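Local coordinates for protein esterase B (Lactobacillus rhamnosus, PDB 4OUK) that probably hydrolyses carboxylic esters, as an alpha/beta-hydrolase esterase whose pocket holds a phosphonate ester analogue, at residues 76-81 with 204-209; 181-186 with 236-241. The protein carries 1 engineered substitution. All blocks are in the same frame, centred on the assembly; numbering follows the deposited sequence.

The centres of the two contacts lie about 19 Å apart in one alpha/beta-hydrolase fold, and their segments alternate along the chain: 76-81, 181-186, 204-209, 236-241. Contact 2 lies within the central sheet, where strand 179-183 pairs in parallel with strand 235-240. Contact 1 lies outside the sheet, between the loop after strand 66-72 and helix 200-211, an element that the chain reaches soon after strand 179-183. They meet where Trp77 CH2 lies 4.0 Å from Val186 CG1, and both touch the phosphonate ligand C63. The sheet side thus leads to the probable catalytic residues, while the loop side supplies a hydrogen bond to the phosphonate and an aromatic wall.

Contact 1. Residues 76-81 with 204-209; sequences GWFYGD and AFYLDK. With C63 ((2R)-2,3-bis(hexyloxy)propyl hydrogen (S)-pentylphosphonate), chain B.
The edge of Phe78 points into one face of the Tyr206 ring, a T-shaped pair with centroids 4.9 Å apart and planes at 61°. Phe78 CE1 sits over the middle of that face, while the rim of Tyr206, in its own plane, meets Trp77, with CD2 of Tyr206 3.8 Å from CE3 of Trp77. One face of Phe205 carries Lys209 CG, one helical turn further on, displaced toward the rim. The far end of Phe78 presses into this pair, its CZ 3.8 Å from CE2 of Phe205 and 3.9 Å from CG of Lys209. The helix offers aromatic carbon and the aliphatic root of a lysine, so a flat hydrocarbon ring suits the place; chi1 of -78°, with CG opposite the carbonyl carbon, carries it there. Replacing Phe78 by an alanine would probably leave the face of Tyr206 without its aromatic partner and open a gap beside Phe205 and Lys209.

Trp77 also touches the ligand, with CZ3 3.4 Å from C9 of the C63 pentyl chain, and CE2 of Tyr206 adds contact at C10; two large rings suit an apolar tail. Gly76 has positive phi, and a side chain there would head toward Tyr206. Its N-H donates to phosphonate O11 (Gly76 N to C63 O11, 2.9 Å), and the N-H groups of Gly75 and Ala147 bind the same ligand, consistent with the oxyanion hole of an HGGG-type esterase.

Behind the contact, helix 6-28 supplies Trp15, which touches Phe78 and hydrogen-bonds through NE1 to Tyr206 OH. Trp77 packs on Ala147 and Leu151 of helix 147-160, so the loop is wedged between that helix, helix 6-28 and helix 200-211.

Contact 2. Residues 181-186 with 236-241; sequences ALVCPV and MLIGGQ. With C63 ((2R)-2,3-bis(hexyloxy)propyl hydrogen (S)-pentylphosphonate), chain B.
Residues 181-183 and 236-240 run as parallel neighbouring strands, their axes 4.7 Å apart and 19° from parallel, and the ladder pairs Ala181 with Met236, Leu182 with Leu237 and Val183 with Ile238. Leu182 uses both backbone groups: its N donates to Met236 O (2.8 Å), nearly straight at 166° about the hydrogen, and its O accepts from Ile238 N (2.9 Å). A third bond, from Cys184 N to Ile238 O (2.8 Å), extends the pairing one residue beyond the first strand.

On one face of the sheet, Val183 CG2 packs against Ile238 CD1 at 3.9 Å; with chi1 at -68°, the CG1 branch of Ile238 lies opposite its carbonyl carbon, and CG2 of Ile238 also reaches Val183. Beta-branched residues suit this extended backbone. The short Ala181 CB meets Met236 CB, while the rest of the methionine chain extends toward Met297 and Thr300 of helix 288-311. The other face carries Leu182 and Leu237. Here CD1 of Leu237 comes tightly against CD of Pro185, 3.3 Å away, the two side chains crossing nearly at right angles. Pro185 has no N-H to give, which suits a position where the chain leaves the sheet.

Cys184 takes up left-handed helical backbone angles, and its SG lies 3.8 Å from Gly239 CA; a side chain at 239 would crowd the sulfur. The Cys184 side chain touches Asp243 and His278, which with Ser146 probably form the catalytic triad. Beyond it, Val186 CG2 meets C8 of the C63 pentyl chain at 3.6 Å. Three backbone bonds thus fix the strand pair, and the loop that follows sets a compact sulfur beside the likely triad and a hydrocarbon surface against the ligand.

Contact 1. Residues 76-81 with 204-209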
# COMPACT_ATOMS: atom_id res chain seq x y z
N GLY A 76 -7.70 -7.46 -1.60
CA GLY A 76 -7.74 -8.41 -2.71
C GLY A 76 -8.08 -7.81 -4.06
O GLY A 76 -8.53 -8.54 -4.98
N TRP A 77 -7.80 -6.51 -4.22
CA TRP A 77 -8.07 -5.80 -5.49
C TRP A 77 -9.55 -5.69 -5.83
O TRP A 77 -9.89 -4.91 -6.75
CB TRP A 77 -7.36 -6.46 -6.67
CG TRP A 77 -5.92 -6.62 -6.50
CD1 TRP A 77 -4.99 -5.68 -6.66
CD2 TRP A 77 -5.23 -7.83 -6.18
NE1 TRP A 77 -3.73 -6.20 -6.39
CE2 TRP A 77 -3.86 -7.52 -6.12
CE3 TRP A 77 -5.65 -9.14 -5.87
CZ2 TRP A 77 -2.88 -8.48 -5.85
CZ3 TRP A 77 -4.69 -10.10 -5.59
CH2 TRP A 77 -3.31 -9.76 -5.55
N PHE A 78 -10.42 -6.41 -5.07
CA PHE A 78 -11.93 -6.39 -5.25
C PHE A 78 -12.66 -5.57 -4.19
O PHE A 78 -13.86 -5.35 -4.27
CB PHE A 78 -12.56 -7.82 -5.19
CG PHE A 78 -12.38 -8.64 -6.44
CD1 PHE A 78 -11.19 -9.31 -6.71
CD2 PHE A 78 -13.41 -8.74 -7.37
CE1 PHE A 78 -11.05 -10.07 -7.85
CE2 PHE A 78 -13.26 -9.48 -8.52
CZ PHE A 78 -12.08 -10.14 -8.75
N TYR A 79 -11.94 -5.13 -3.19
CA TYR A 79 -12.63 -4.57 -2.03
C TYR A 79 -11.87 -3.42 -1.34
O TYR A 79 -10.62 -3.36 -1.36
CB TYR A 79 -13.00 -5.69 -1.05
CG TYR A 79 -13.33 -5.26 0.36
CD1 TYR A 79 -12.34 -5.20 1.31
CD2 TYR A 79 -14.63 -4.90 0.73
CE1 TYR A 79 -12.62 -4.77 2.61
CE2 TYR A 79 -14.92 -4.46 2.01
CZ TYR A 79 -13.91 -4.39 2.95
OH TYR A 79 -14.11 -3.95 4.26
N GLY A 80 -12.64 -2.53 -0.71
CA GLY A 80 -12.05 -1.44 0.02
C GLY A 80 -12.33 -0.12 -0.61
O GLY A 80 -12.87 -0.03 -1.73
N ASP A 81 -12.01 0.91 0.15
CA ASP A 81 -12.09 2.31 -0.33
C ASP A 81 -11.18 3.19 0.57
O ASP A 81 -10.48 2.65 1.44
CB ASP A 81 -13.51 2.76 -0.22
CG ASP A 81 -14.07 2.63 1.21
OD1 ASP A 81 -13.34 2.88 2.17
OD2 ASP A 81 -15.30 2.36 1.35
N ALA A 204 -7.20 -18.30 -10.21
CA ALA A 204 -7.06 -18.02 -11.66
C ALA A 204 -8.03 -16.92 -12.08
O ALA A 204 -7.74 -16.14 -12.99
CB ALA A 204 -7.28 -19.29 -12.50
N PHE A 205 -9.16 -16.86 -11.40
CA PHE A 205 -10.13 -15.83 -11.62
C PHE A 205 -9.60 -14.45 -11.22
O PHE A 205 -9.75 -13.53 -12.00
CB PHE A 205 -11.42 -16.18 -10.91
CG PHE A 205 -12.49 -15.15 -11.07
CD1 PHE A 205 -13.28 -15.11 -12.22
CD2 PHE A 205 -12.72 -14.23 -10.06
CE1 PHE A 205 -14.29 -14.15 -12.38
CE2 PHE A 205 -13.70 -13.28 -10.21
CZ PHE A 205 -14.48 -13.23 -11.37
N TYR A 206 -8.95 -14.31 -10.07
CA TYR A 206 -8.29 -13.06 -9.72
C TYR A 206 -7.28 -12.61 -10.77
O TYR A 206 -7.21 -11.45 -11.11
CB TYR A 206 -7.53 -13.18 -8.38
CG TYR A 206 -8.42 -13.04 -7.14
CD1 TYR A 206 -9.44 -13.92 -6.88
CD2 TYR A 206 -8.18 -12.00 -6.21
CE1 TYR A 206 -10.23 -13.79 -5.73
CE2 TYR A 206 -8.95 -11.87 -5.06
CZ TYR A 206 -9.98 -12.76 -4.82
OH TYR A 206 -10.76 -12.60 -3.69
N LEU A 207 -6.47 -13.55 -11.21
CA LEU A 207 -5.40 -13.33 -12.17
C LEU A 207 -5.96 -12.83 -13.50
O LEU A 207 -5.42 -11.87 -14.06
CB LEU A 207 -4.58 -14.64 -12.35
CG LEU A 207 -3.62 -15.09 -11.21
CD1 LEU A 207 -2.72 -16.30 -11.57
CD2 LEU A 207 -2.75 -13.90 -10.85
N ASP A 208 -7.03 -13.44 -13.97
CA ASP A 208 -7.73 -12.97 -15.16
C ASP A 208 -8.30 -11.57 -15.04
O ASP A 208 -8.31 -10.81 -16.01
CB ASP A 208 -8.92 -13.88 -15.48
CG ASP A 208 -8.50 -15.15 -16.14
OD1 ASP A 208 -7.28 -15.41 -16.29
OD2 ASP A 208 -9.39 -15.90 -16.51
N LYS A 209 -8.87 -11.26 -13.88
CA LYS A 209 -9.46 -9.96 -13.68
C LYS A 209 -8.38 -8.92 -13.54
O LYS A 209 -8.58 -7.77 -13.96
CB LYS A 209 -10.39 -9.92 -12.45
CG LYS A 209 -11.66 -10.73 -12.62
CD LYS A 209 -12.54 -10.22 -13.75
CE LYS A 209 -12.54 -11.14 -14.97
NZ LYS A 209 -13.94 -11.32 -15.49
P5 C63 B . -5.09 -9.08 0.87
O11 C63 B . -5.46 -7.81 0.23
C6 C63 B . -5.33 -10.52 -0.20
C7 C63 B . -4.54 -10.35 -1.46
C8 C63 B . -4.31 -11.65 -2.20
C9 C63 B . -5.53 -12.09 -2.97
C10 C63 B . -6.64 -12.47 -2.04
O4 C63 B . -5.87 -9.39 2.22
C3 C63 B . -7.08 -10.11 1.98
C2 C63 B . -6.90 -11.63 1.88
O13 C63 B . -7.83 -12.24 0.95
C14 C63 B . -8.48 -13.42 1.44
C15 C63 B . -9.79 -13.10 2.16
C16 C63 B . -10.98 -13.09 1.21
C17 C63 B . -12.09 -12.10 1.60
C1 C63 B . -7.09 -12.27 3.26
O20 C63 B . -7.27 -13.70 3.16
C21 C63 B . -6.52 -14.44 4.14
C22 C63 B . -6.70 -15.97 4.01
C23 C63 B . -7.03 -16.46 2.60
C24 C63 B . -7.66 -17.86 2.59
C25 C63 B . -9.12 -17.81 2.14
C26 C63 B . -9.33 -18.27 0.71

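Contact 2. Residues 181-186 with 236-241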
# COMPACT_ATOMS: atom_id res chain seq x y z
N ALA A 181 7.38 0.48 2.21
CA ALA A 181 7.09 -0.49 3.26
C ALA A 181 5.90 -1.32 2.88
O ALA A 181 4.81 -0.78 2.69
CB ALA A 181 6.83 0.20 4.62
N LEU A 182 6.11 -2.61 2.75
CA LEU A 182 5.10 -3.54 2.31
C LEU A 182 4.64 -4.35 3.52
O LEU A 182 5.45 -4.99 4.17
CB LEU A 182 5.66 -4.48 1.25
CG LEU A 182 6.27 -3.80 0.03
CD1 LEU A 182 6.71 -4.83 -1.02
CD2 LEU A 182 5.32 -2.80 -0.61
N VAL A 183 3.35 -4.30 3.80
CA VAL A 183 2.76 -4.99 4.95
C VAL A 183 2.01 -6.24 4.42
O VAL A 183 1.03 -6.13 3.66
CB VAL A 183 1.88 -4.07 5.85
CG1 VAL A 183 1.26 -4.88 6.96
CG2 VAL A 183 2.67 -2.92 6.44
N CYS A 184 2.51 -7.43 4.84
CA CYS A 184 2.08 -8.72 4.31
C CYS A 184 1.70 -8.64 2.81
O CYS A 184 0.56 -8.97 2.43
CB CYS A 184 0.86 -9.18 5.04
SG CYS A 184 1.14 -9.28 6.78
N PRO A 185 2.64 -8.16 1.96
CA PRO A 185 2.26 -7.99 0.57
C PRO A 185 1.99 -9.32 -0.12
O PRO A 185 2.54 -10.36 0.31
CB PRO A 185 3.53 -7.42 -0.02
CG PRO A 185 4.64 -8.10 0.79
CD PRO A 185 4.10 -7.98 2.17
N VAL A 186 1.15 -9.26 -1.18
CA VAL A 186 1.02 -10.34 -2.18
C VAL A 186 1.67 -9.85 -3.46
O VAL A 186 1.00 -9.43 -4.36
CB VAL A 186 -0.46 -10.73 -2.32
CG1 VAL A 186 -0.68 -11.86 -3.31
CG2 VAL A 186 -0.91 -11.27 -0.98
N MET A 236 11.01 -2.01 2.99
CA MET A 236 10.82 -2.61 4.32
C MET A 236 9.65 -3.62 4.24
O MET A 236 8.60 -3.33 3.69
CB MET A 236 10.54 -1.54 5.39
CG MET A 236 10.40 -2.13 6.80
SD MET A 236 10.04 -0.78 7.92
CE MET A 236 10.04 -1.60 9.51
N LEU A 237 9.89 -4.83 4.70
CA LEU A 237 8.94 -5.88 4.59
C LEU A 237 8.48 -6.24 5.98
O LEU A 237 9.31 -6.61 6.83
CB LEU A 237 9.55 -7.11 3.97
CG LEU A 237 8.64 -8.33 3.83
CD1 LEU A 237 7.29 -8.05 3.17
CD2 LEU A 237 9.39 -9.34 2.98
N ILE A 238 7.16 -6.15 6.17
CA ILE A 238 6.54 -6.21 7.47
C ILE A 238 5.51 -7.32 7.40
O ILE A 238 4.80 -7.45 6.42
CB ILE A 238 5.83 -4.89 7.82
CG1 ILE A 238 6.85 -3.78 8.01
CG2 ILE A 238 4.81 -5.10 8.93
CD1 ILE A 238 6.23 -2.40 8.00
N GLY A 239 5.46 -8.12 8.46
CA GLY A 239 4.53 -9.22 8.57
C GLY A 239 4.89 -10.22 9.67
O GLY A 239 5.52 -9.87 10.68
N GLY A 240 4.46 -11.45 9.48
CA GLY A 240 4.82 -12.52 10.42
C GLY A 240 4.48 -13.93 10.01
O GLY A 240 3.73 -14.14 9.06
N GLN A 241 5.02 -14.91 10.77
CA GLN A 241 4.86 -16.31 10.40
C GLN A 241 3.41 -16.75 10.41
O GLN A 241 3.07 -17.73 9.76
CB GLN A 241 5.71 -17.21 11.31
CG GLN A 241 7.19 -16.96 11.07
CD GLN A 241 8.10 -17.76 12.00
OE1 GLN A 241 7.69 -18.20 13.06
NE2 GLN A 241 9.36 -17.91 11.58
P5 C63 B . -5.09 -9.08 0.87
O11 C63 B . -5.46 -7.81 0.23
C6 C63 B . -5.33 -10.52 -0.20
C7 C63 B . -4.54 -10.35 -1.46
C8 C63 B . -4.31 -11.65 -2.20
C9 C63 B . -5.53 -12.09 -2.97
C10 C63 B . -6.64 -12.47 -2.04
O4 C63 B . -5.87 -9.39 2.22
C3 C63 B . -7.08 -10.11 1.98
C2 C63 B . -6.90 -11.63 1.88
O13 C63 B . -7.83 -12.24 0.95
C14 C63 B . -8.48 -13.42 1.44
C15 C63 B . -9.79 -13.10 2.16
C16 C63 B . -10.98 -13.09 1.21
C17 C63 B . -12.09 -12.10 1.60
C1 C63 B . -7.09 -12.27 3.26
O20 C63 B . -7.27 -13.70 3.16
C21 C63 B . -6.52 -14.44 4.14
C22 C63 B . -6.70 -15.97 4.01
C23 C63 B . -7.03 -16.46 2.60
C24 C63 B . -7.66 -17.86 2.59
C25 C63 B . -9.12 -17.81 2.14
C26 C63 B . -9.33 -18.27 0.71